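Side-chain contacts in TRAS1 ORF2p (Bombyx mori, PDB 1WDU), which forms the N-terminal endonuclease domain of a telomere-specific non-LTR retrotransposon protein and probably nicks the DNA at which the element inserts: residues N103-V108 and L134-R139; A25-Q28 and A33-E36; T80-I85 and Y123-K128. The protein carries 1 engineered substitution. All blocks are in the same frame, centred on the assembly; numbering follows the deposited sequence.

How the contacts relate
Contact 2 comes first along the chain; the segments of contacts 1 and 3 then alternate. The centres of contacts 1 and 2 lie about 21 Å apart, with contact 3 about 14 Å from contact 2 and 11 Å from contact 1. Contact 2 joins strand 20-26 of the six-stranded sheet to helix 31-44. Contact 1 joins strand 105-111 of the other sheet to helix 131-142. Contact 3 links the two sheets. Asn-104 ND2 of contact 1 hydrogen-bonds to Tyr-123 O and Glu-125 OE2 of contact 3, while Asn-26 of contact 2 touches CE2 of the Tyr-123 ring. A phosphate held there by Tyr-123 and His-234 is consistent with the active-site region of DNase I-like nucleases.

Contact 1. Residues N103-V108 and L134-R139; sequences NNIVVV and LEQIKR
Helix 131-142 forms part of an outer layer of the four-layered alpha/beta sandwich, and here its Gln-136 lies against Ile-105 at the start of strand 105-111. The two residues face each other with their CA atoms 8.1 Å apart. Their side chains run past one another in opposite directions. The amide end of Gln-136 does the touching. Its OE1 sits 3.7 Å from the branch methyl CG2 of Ile-105. The same OE1 is 3.8 Å from Ile-105 CG1 and 4.1 Å from Ile-105 CD1. The amide oxygen thus lies over the side of the isoleucine. Gln-136 continues straight beyond CG (chi2 173°), which carries the amide across the gap from the helix. Ile-105 places CG1 between its backbone N and carbonyl carbon (chi1 78°), so that CG1 and CG2 both border the oxygen. Asn-104 adds a looser touch, from CB to Gln-136 OE1 at 4.2 Å.

The glutamine oxygen is not left with carbon neighbours alone. It accepts a hydrogen bond from Thr-102 OG1, and that hydroxyl oxygen also takes the backbone N-H groups of Asn-104 and Ile-105. Thr-102 therefore ties the glutamine to the loop that leads into the strand. Asn-104 ND2 is hydrogen-bonded to Tyr-123 O, at the end of strand 116-123, and to Glu-125 OE2. Around this contact, Ile-105 also packs on Val-140 of the helix and on Tyr-122 of strand 116-123. Farther out, Leu-134 and Ile-137 meet helix 169-181.

Contact 2. Residues A25-Q28 and A33-E36; sequences ANLQ and ATAE
The side chains of Leu-27 and Thr-34 cross at about a right angle, and Ala-33 lies beside them. The CB of Leu-27 points toward the helix from the loop that follows strand 20-26. Its methyl CD2 meets the threonine, 4.1 Å from Thr-34 CG2 and equally close to Thr-34 CB. The threonine presents its methyl here, while OG1 is turned to another side. The second leucine torsion (chi2 21°) is not staggered. It folds CD1 back beside CA and leaves CD2 as the methyl that extends to the threonine. Nearer the backbone, Leu-27 CB stands 4.1 Å from Ala-33 CB. Ala-33 CB also meets the carbonyl oxygen Leu-27 O at 3.5 Å. The small alanine lets loop and helix come near, with CA atoms of Leu-27 and Ala-33 only 5.5 Å apart.

Leu-27 sits in the middle of an Asx turn. Asn-26 OD1 accepts from the backbone N of Gln-28 at 2.9 Å, with a bent N-H...O angle of 135°. The contact belongs to the beta-alpha-beta unit of strand 20-26, helix 31-44 and strand 48-52. Asn-26 itself touches Glu-53 and His-234, consistent with the active-site cluster of DNase I-like nucleases.

The leucine oxygen has a weak hydrogen bond to Ser-232 OG, outside the contact. Across the contact itself, the side chains offer only hydrocarbon surface, so shape and burial rather than polar pairing join the helix start to the loop.

Contact 3. Residues T80-I85 and Y123-K128; sequences TVKAAI and YFEPDK. With PO4 (phosphate ion), chain C.
Lys-82 and Glu-125 form a salt bridge, with Lys-82 NZ 2.5 Å from Glu-125 OE2. That is short, and its exact length is doubtful. The two chains cross at about a right angle. The ammonium group comes from above the carboxylate, 40° out of its plane. Lys-82 is extended beyond CG, while Glu-125 bends at chi2 (-75°) to bring OE2 round to it. OE2 also accepts from Asn-104 ND2, so two donors grip one oxygen. Putting a methionine at Lys-82 would probably leave Glu-125 without its charge partner and its carboxylate freer to turn.

This bridge links the loop leading into strand 83-87 of one sheet to the loop after strand 116-123 of the other. Both sheets belong to the sandwich of DNase I-like endonucleases. In that loop Glu-125 starts a type I turn ending at Lys-128, whose carbonyl oxygen is bonded by Arg-170.

The other link is packing: Lys-82 CB lies 3.9 Å from Tyr-123 CD1, and the carbonyl oxygen Lys-82 O lies 3.6 Å from Tyr-123 CB. At the far end of the ring, Tyr-123 OH donates to phosphate O3 at 2.7 Å. That oxygen lies in the ring plane, at its edge. His-234 NE2 binds the same ion. Although probably from the crystallisation liquor, the phosphate is consistent with a DNA phosphate site, as in related endonucleases.

Contact 1. Residues N103-V108 and L134-R139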
loop_
_atom_site.group_PDB
_atom_site.type_symbol
_atom_site.label_atom_id
_atom_site.label_comp_id
_atom_site.label_asym_id
_atom_site.label_seq_id
_atom_site.Cartn_x
_atom_site.Cartn_y
_atom_site.Cartn_z
ATOM N N ASN A 103 9.176 -0.625 11.457
ATOM C CA ASN A 103 8.311 -1.719 11.876
ATOM C C ASN A 103 6.905 -1.544 11.312
ATOM O O ASN A 103 6.086 -2.462 11.394
ATOM C CB ASN A 103 8.234 -1.777 13.408
ATOM C CG ASN A 103 9.582 -2.071 14.056
ATOM O OD1 ASN A 103 9.730 -3.059 14.777
ATOM N ND2 ASN A 103 10.570 -1.210 13.806
ATOM N N ASN A 104 6.626 -0.373 10.741
ATOM C CA ASN A 104 5.303 -0.091 10.183
ATOM C C ASN A 104 5.300 0.218 8.693
ATOM O O ASN A 104 4.255 0.139 8.045
ATOM C CB ASN A 104 4.643 1.073 10.928
ATOM C CG ASN A 104 4.329 0.740 12.370
ATOM O OD1 ASN A 104 5.151 0.952 13.267
ATOM N ND2 ASN A 104 3.136 0.192 12.602
ATOM N N ILE A 105 6.453 0.598 8.147
ATOM C CA ILE A 105 6.517 0.890 6.725
ATOM C C ILE A 105 7.745 0.278 6.073
ATOM O O ILE A 105 8.794 0.091 6.716
ATOM C CB ILE A 105 6.533 2.422 6.407
ATOM C CG1 ILE A 105 7.922 2.998 6.663
ATOM C CG2 ILE A 105 5.469 3.166 7.224
ATOM C CD1 ILE A 105 8.086 4.403 6.115
ATOM N N VAL A 106 7.590 -0.065 4.798
ATOM C CA VAL A 106 8.683 -0.618 4.024
ATOM C C VAL A 106 8.687 0.201 2.729
ATOM O O VAL A 106 7.646 0.414 2.089
ATOM C CB VAL A 106 8.506 -2.151 3.769
ATOM C CG1 VAL A 106 7.287 -2.423 2.905
ATOM C CG2 VAL A 106 9.781 -2.722 3.134
ATOM N N VAL A 107 9.863 0.710 2.389
ATOM C CA VAL A 107 10.023 1.550 1.220
ATOM C C VAL A 107 10.938 0.865 0.217
ATOM O O VAL A 107 12.041 0.403 0.558
ATOM C CB VAL A 107 10.626 2.923 1.617
ATOM C CG1 VAL A 107 10.667 3.852 0.408
ATOM C CG2 VAL A 107 9.813 3.539 2.764
ATOM N N VAL A 108 10.477 0.815 -1.027
ATOM C CA VAL A 108 11.239 0.178 -2.086
ATOM C C VAL A 108 11.086 0.911 -3.404
ATOM O O VAL A 108 9.971 1.267 -3.792
ATOM C CB VAL A 108 10.784 -1.287 -2.262
ATOM C CG1 VAL A 108 10.902 -1.711 -3.706
ATOM C CG2 VAL A 108 11.618 -2.189 -1.365
ATOM N N LEU A 134 2.899 9.541 10.958
ATOM C CA LEU A 134 2.813 10.671 10.041
ATOM C C LEU A 134 4.215 11.252 9.834
ATOM O O LEU A 134 4.554 11.716 8.736
ATOM C CB LEU A 134 1.854 11.738 10.583
ATOM C CG LEU A 134 0.379 11.327 10.698
ATOM C CD1 LEU A 134 -0.446 12.510 11.192
ATOM C CD2 LEU A 134 -0.138 10.866 9.341
ATOM N N GLU A 135 5.028 11.208 10.890
ATOM C CA GLU A 135 6.410 11.699 10.831
ATOM C C GLU A 135 7.196 10.804 9.876
ATOM O O GLU A 135 8.017 11.281 9.088
ATOM C CB GLU A 135 7.081 11.652 12.212
ATOM C CG GLU A 135 6.402 12.464 13.308
ATOM C CD GLU A 135 7.060 12.262 14.672
ATOM O OE1 GLU A 135 7.318 11.091 15.052
ATOM O OE2 GLU A 135 7.311 13.273 15.369
ATOM N N GLN A 136 6.950 9.500 9.949
ATOM C CA GLN A 136 7.639 8.565 9.062
ATOM C C GLN A 136 7.272 8.879 7.616
ATOM O O GLN A 136 8.113 8.767 6.722
ATOM C CB GLN A 136 7.266 7.121 9.393
ATOM C CG GLN A 136 7.941 6.562 10.632
ATOM C CD GLN A 136 7.402 5.186 11.005
ATOM O OE1 GLN A 136 7.314 4.285 10.168
ATOM N NE2 GLN A 136 7.034 5.023 12.266
ATOM N N ILE A 137 6.021 9.278 7.385
ATOM C CA ILE A 137 5.584 9.621 6.033
ATOM C C ILE A 137 6.368 10.841 5.579
ATOM O O ILE A 137 6.853 10.886 4.454
ATOM C CB ILE A 137 4.060 9.937 5.963
ATOM C CG1 ILE A 137 3.255 8.695 6.363
ATOM C CG2 ILE A 137 3.671 10.418 4.552
ATOM C CD1 ILE A 137 3.615 7.453 5.589
ATOM N N LYS A 138 6.493 11.823 6.469
ATOM C CA LYS A 138 7.237 13.042 6.166
ATOM C C LYS A 138 8.691 12.707 5.845
ATOM O O LYS A 138 9.221 13.134 4.824
ATOM C CB LYS A 138 7.183 14.012 7.353
ATOM C CG LYS A 138 5.775 14.484 7.704
ATOM C CD LYS A 138 5.788 15.659 8.684
ATOM C CE LYS A 138 4.373 16.205 8.907
ATOM N NZ LYS A 138 4.321 17.374 9.842
ATOM N N ARG A 139 9.323 11.935 6.725
ATOM C CA ARG A 139 10.714 11.530 6.552
ATOM C C ARG A 139 10.938 10.891 5.184
ATOM O O ARG A 139 11.936 11.181 4.513
ATOM C CB ARG A 139 11.113 10.554 7.663
ATOM C CG ARG A 139 12.576 10.117 7.645
ATOM C CD ARG A 139 13.019 9.671 9.039
ATOM N NE ARG A 139 14.432 9.304 9.094
ATOM C CZ ARG A 139 14.918 8.115 8.744
ATOM N NH1 ARG A 139 14.102 7.161 8.311
ATOM N NH2 ARG A 139 16.223 7.879 8.827
#

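Contact 2. Residues A25-Q28 and A33-E36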
loop_
_atom_site.group_PDB
_atom_site.type_symbol
_atom_site.label_atom_id
_atom_site.label_comp_id
_atom_site.label_asym_id
_atom_site.label_seq_id
_atom_site.Cartn_x
_atom_site.Cartn_y
_atom_site.Cartn_z
ATOM N N ALA A 25 -3.286 -5.096 -0.368
ATOM C CA ALA A 25 -4.125 -5.914 0.499
ATOM C C ALA A 25 -3.579 -6.183 1.890
ATOM O O ALA A 25 -2.378 -6.399 2.080
ATOM C CB ALA A 25 -4.423 -7.250 -0.187
ATOM N N ASN A 26 -4.491 -6.166 2.854
ATOM C CA ASN A 26 -4.178 -6.452 4.240
ATOM C C ASN A 26 -4.631 -7.894 4.432
ATOM O O ASN A 26 -5.821 -8.178 4.500
ATOM C CB ASN A 26 -4.959 -5.535 5.184
ATOM C CG ASN A 26 -4.710 -5.868 6.649
ATOM O OD1 ASN A 26 -4.291 -6.981 6.977
ATOM N ND2 ASN A 26 -4.974 -4.913 7.535
ATOM N N LEU A 27 -3.661 -8.793 4.508
ATOM C CA LEU A 27 -3.889 -10.222 4.657
ATOM C C LEU A 27 -4.300 -10.692 6.043
ATOM O O LEU A 27 -4.788 -11.817 6.202
ATOM C CB LEU A 27 -2.624 -10.960 4.234
ATOM C CG LEU A 27 -2.387 -11.147 2.733
ATOM C CD1 LEU A 27 -3.179 -10.137 1.923
ATOM C CD2 LEU A 27 -0.888 -11.049 2.457
ATOM N N GLN A 28 -4.088 -9.838 7.041
ATOM C CA GLN A 28 -4.424 -10.154 8.428
ATOM C C GLN A 28 -3.747 -11.405 8.996
ATOM O O GLN A 28 -4.301 -12.073 9.863
ATOM C CB GLN A 28 -5.942 -10.269 8.591
ATOM C CG GLN A 28 -6.642 -8.916 8.593
ATOM C CD GLN A 28 -8.081 -8.985 9.075
ATOM O OE1 GLN A 28 -8.678 -7.961 9.419
ATOM N NE2 GLN A 28 -8.649 -10.187 9.093
ATOM N N ALA A 33 -5.136 -16.300 3.083
ATOM C CA ALA A 33 -5.201 -15.021 2.393
ATOM C C ALA A 33 -3.959 -14.791 1.541
ATOM O O ALA A 33 -4.059 -14.283 0.424
ATOM C CB ALA A 33 -5.366 -13.880 3.408
ATOM N N THR A 34 -2.791 -15.170 2.051
ATOM C CA THR A 34 -1.568 -14.964 1.282
ATOM C C THR A 34 -1.503 -15.927 0.099
ATOM O O THR A 34 -0.814 -15.667 -0.885
ATOM C CB THR A 34 -0.289 -15.110 2.154
ATOM O OG1 THR A 34 0.300 -16.394 1.934
ATOM C CG2 THR A 34 -0.616 -14.926 3.635
ATOM N N ALA A 35 -2.231 -17.037 0.196
ATOM C CA ALA A 35 -2.285 -18.008 -0.890
ATOM C C ALA A 35 -3.157 -17.362 -1.968
ATOM O O ALA A 35 -2.814 -17.355 -3.151
ATOM C CB ALA A 35 -2.917 -19.305 -0.402
ATOM N N GLU A 36 -4.284 -16.801 -1.533
ATOM C CA GLU A 36 -5.210 -16.130 -2.438
ATOM C C GLU A 36 -4.493 -14.983 -3.134
ATOM O O GLU A 36 -4.653 -14.781 -4.337
ATOM C CB GLU A 36 -6.405 -15.579 -1.663
ATOM C CG GLU A 36 -7.334 -16.629 -1.095
ATOM C CD GLU A 36 -8.333 -16.031 -0.116
ATOM O OE1 GLU A 36 -7.989 -15.913 1.086
ATOM O OE2 GLU A 36 -9.450 -15.665 -0.552
#

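Contact 3. Residues T80-I85 and Y123-K128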
loop_
_atom_site.group_PDB
_atom_site.type_symbol
_atom_site.label_atom_id
_atom_site.label_comp_id
_atom_site.label_asym_id
_atom_site.label_seq_id
_atom_site.Cartn_x
_atom_site.Cartn_y
_atom_site.Cartn_z
ATOM N N THR A 80 6.762 -11.125 13.787
ATOM C CA THR A 80 5.686 -10.349 13.171
ATOM C C THR A 80 6.133 -9.215 12.248
ATOM O O THR A 80 6.883 -8.321 12.641
ATOM C CB THR A 80 4.731 -9.765 14.251
ATOM O OG1 THR A 80 3.741 -10.743 14.576
ATOM C CG2 THR A 80 4.026 -8.505 13.752
ATOM N N VAL A 81 5.647 -9.274 11.013
ATOM C CA VAL A 81 5.935 -8.267 10.000
ATOM C C VAL A 81 4.598 -7.606 9.689
ATOM O O VAL A 81 3.638 -8.273 9.312
ATOM C CB VAL A 81 6.515 -8.911 8.726
ATOM C CG1 VAL A 81 6.773 -7.854 7.676
ATOM C CG2 VAL A 81 7.812 -9.657 9.071
ATOM N N LYS A 82 4.532 -6.297 9.863
ATOM C CA LYS A 82 3.288 -5.579 9.632
ATOM C C LYS A 82 3.097 -5.105 8.196
ATOM O O LYS A 82 1.971 -4.916 7.756
ATOM C CB LYS A 82 3.203 -4.398 10.603
ATOM C CG LYS A 82 3.420 -4.838 12.042
ATOM C CD LYS A 82 3.312 -3.697 13.023
ATOM C CE LYS A 82 3.662 -4.168 14.430
ATOM N NZ LYS A 82 3.674 -3.024 15.377
ATOM N N ALA A 83 4.193 -4.931 7.466
ATOM C CA ALA A 83 4.114 -4.477 6.084
ATOM C C ALA A 83 5.203 -5.081 5.201
ATOM O O ALA A 83 6.303 -5.398 5.655
ATOM C CB ALA A 83 4.185 -2.972 6.033
ATOM N N ALA A 84 4.877 -5.252 3.928
ATOM C CA ALA A 84 5.828 -5.813 2.994
ATOM C C ALA A 84 5.468 -5.455 1.568
ATOM O O ALA A 84 4.338 -5.071 1.262
ATOM C CB ALA A 84 5.888 -7.319 3.151
ATOM N N ILE A 85 6.454 -5.578 0.694
ATOM C CA ILE A 85 6.242 -5.302 -0.707
ATOM C C ILE A 85 6.727 -6.508 -1.510
ATOM O O ILE A 85 7.892 -6.901 -1.427
ATOM C CB ILE A 85 6.985 -4.021 -1.133
ATOM C CG1 ILE A 85 6.369 -2.813 -0.411
ATOM C CG2 ILE A 85 6.911 -3.857 -2.641
ATOM C CD1 ILE A 85 7.044 -1.471 -0.698
ATOM N N TYR A 123 1.296 0.226 7.447
ATOM C CA TYR A 123 0.255 -0.273 8.331
ATOM C C TYR A 123 0.336 0.480 9.673
ATOM O O TYR A 123 1.363 0.464 10.351
ATOM C CB TYR A 123 0.410 -1.777 8.555
ATOM C CG TYR A 123 -0.582 -2.320 9.557
ATOM C CD1 TYR A 123 -0.222 -2.515 10.891
ATOM C CD2 TYR A 123 -1.901 -2.579 9.189
ATOM C CE1 TYR A 123 -1.145 -2.949 11.828
ATOM C CE2 TYR A 123 -2.831 -3.009 10.114
ATOM C CZ TYR A 123 -2.449 -3.193 11.433
ATOM O OH TYR A 123 -3.372 -3.617 12.353
ATOM N N PHE A 124 -0.757 1.145 10.033
ATOM C CA PHE A 124 -0.836 1.908 11.272
ATOM C C PHE A 124 -1.795 1.188 12.235
ATOM O O PHE A 124 -2.974 0.999 11.911
ATOM C CB PHE A 124 -1.366 3.320 10.974
ATOM C CG PHE A 124 -0.556 4.086 9.939
ATOM C CD1 PHE A 124 -1.136 5.134 9.233
ATOM C CD2 PHE A 124 0.784 3.757 9.678
ATOM C CE1 PHE A 124 -0.410 5.847 8.285
ATOM C CE2 PHE A 124 1.523 4.460 8.731
ATOM C CZ PHE A 124 0.920 5.513 8.030
ATOM N N GLU A 125 -1.293 0.784 13.404
ATOM C CA GLU A 125 -2.134 0.103 14.391
ATOM C C GLU A 125 -3.334 0.991 14.672
ATOM O O GLU A 125 -3.209 2.216 14.698
ATOM C CB GLU A 125 -1.395 -0.104 15.714
ATOM C CG GLU A 125 0.108 -0.149 15.609
ATOM C CD GLU A 125 0.588 -1.445 15.046
ATOM O OE1 GLU A 125 -0.218 -2.408 15.016
ATOM O OE2 GLU A 125 1.774 -1.502 14.648
ATOM N N PRO A 126 -4.511 0.389 14.901
ATOM C CA PRO A 126 -5.724 1.159 15.181
ATOM C C PRO A 126 -5.722 1.700 16.612
ATOM O O PRO A 126 -6.461 2.636 16.927
ATOM C CB PRO A 126 -6.828 0.131 14.974
ATOM C CG PRO A 126 -6.196 -1.100 15.551
ATOM C CD PRO A 126 -4.795 -1.059 14.943
ATOM N N ASP A 127 -4.885 1.105 17.460
ATOM C CA ASP A 127 -4.794 1.481 18.868
ATOM C C ASP A 127 -3.486 2.169 19.272
ATOM O O ASP A 127 -3.140 2.201 20.449
ATOM C CB ASP A 127 -5.018 0.232 19.731
ATOM C CG ASP A 127 -4.022 -0.889 19.421
ATOM O OD1 ASP A 127 -3.607 -1.028 18.248
ATOM O OD2 ASP A 127 -3.664 -1.646 20.353
ATOM N N LYS A 128 -2.775 2.726 18.295
ATOM C CA LYS A 128 -1.512 3.420 18.532
ATOM C C LYS A 128 -1.600 4.821 17.919
ATOM O O LYS A 128 -2.227 5.004 16.877
ATOM C CB LYS A 128 -0.356 2.648 17.877
ATOM C CG LYS A 128 0.116 1.395 18.627
ATOM C CD LYS A 128 1.052 1.761 19.774
ATOM C CE LYS A 128 1.654 0.536 20.460
ATOM N NZ LYS A 128 0.657 -0.255 21.234
HETATM P P PO4 C . -6.379 -4.764 11.286
HETATM O O1 PO4 C . -6.603 -4.953 12.829
HETATM O O2 PO4 C . -7.589 -5.120 10.451
HETATM O O3 PO4 C . -5.748 -3.393 10.991
HETATM O O4 PO4 C . -5.279 -5.785 10.936
#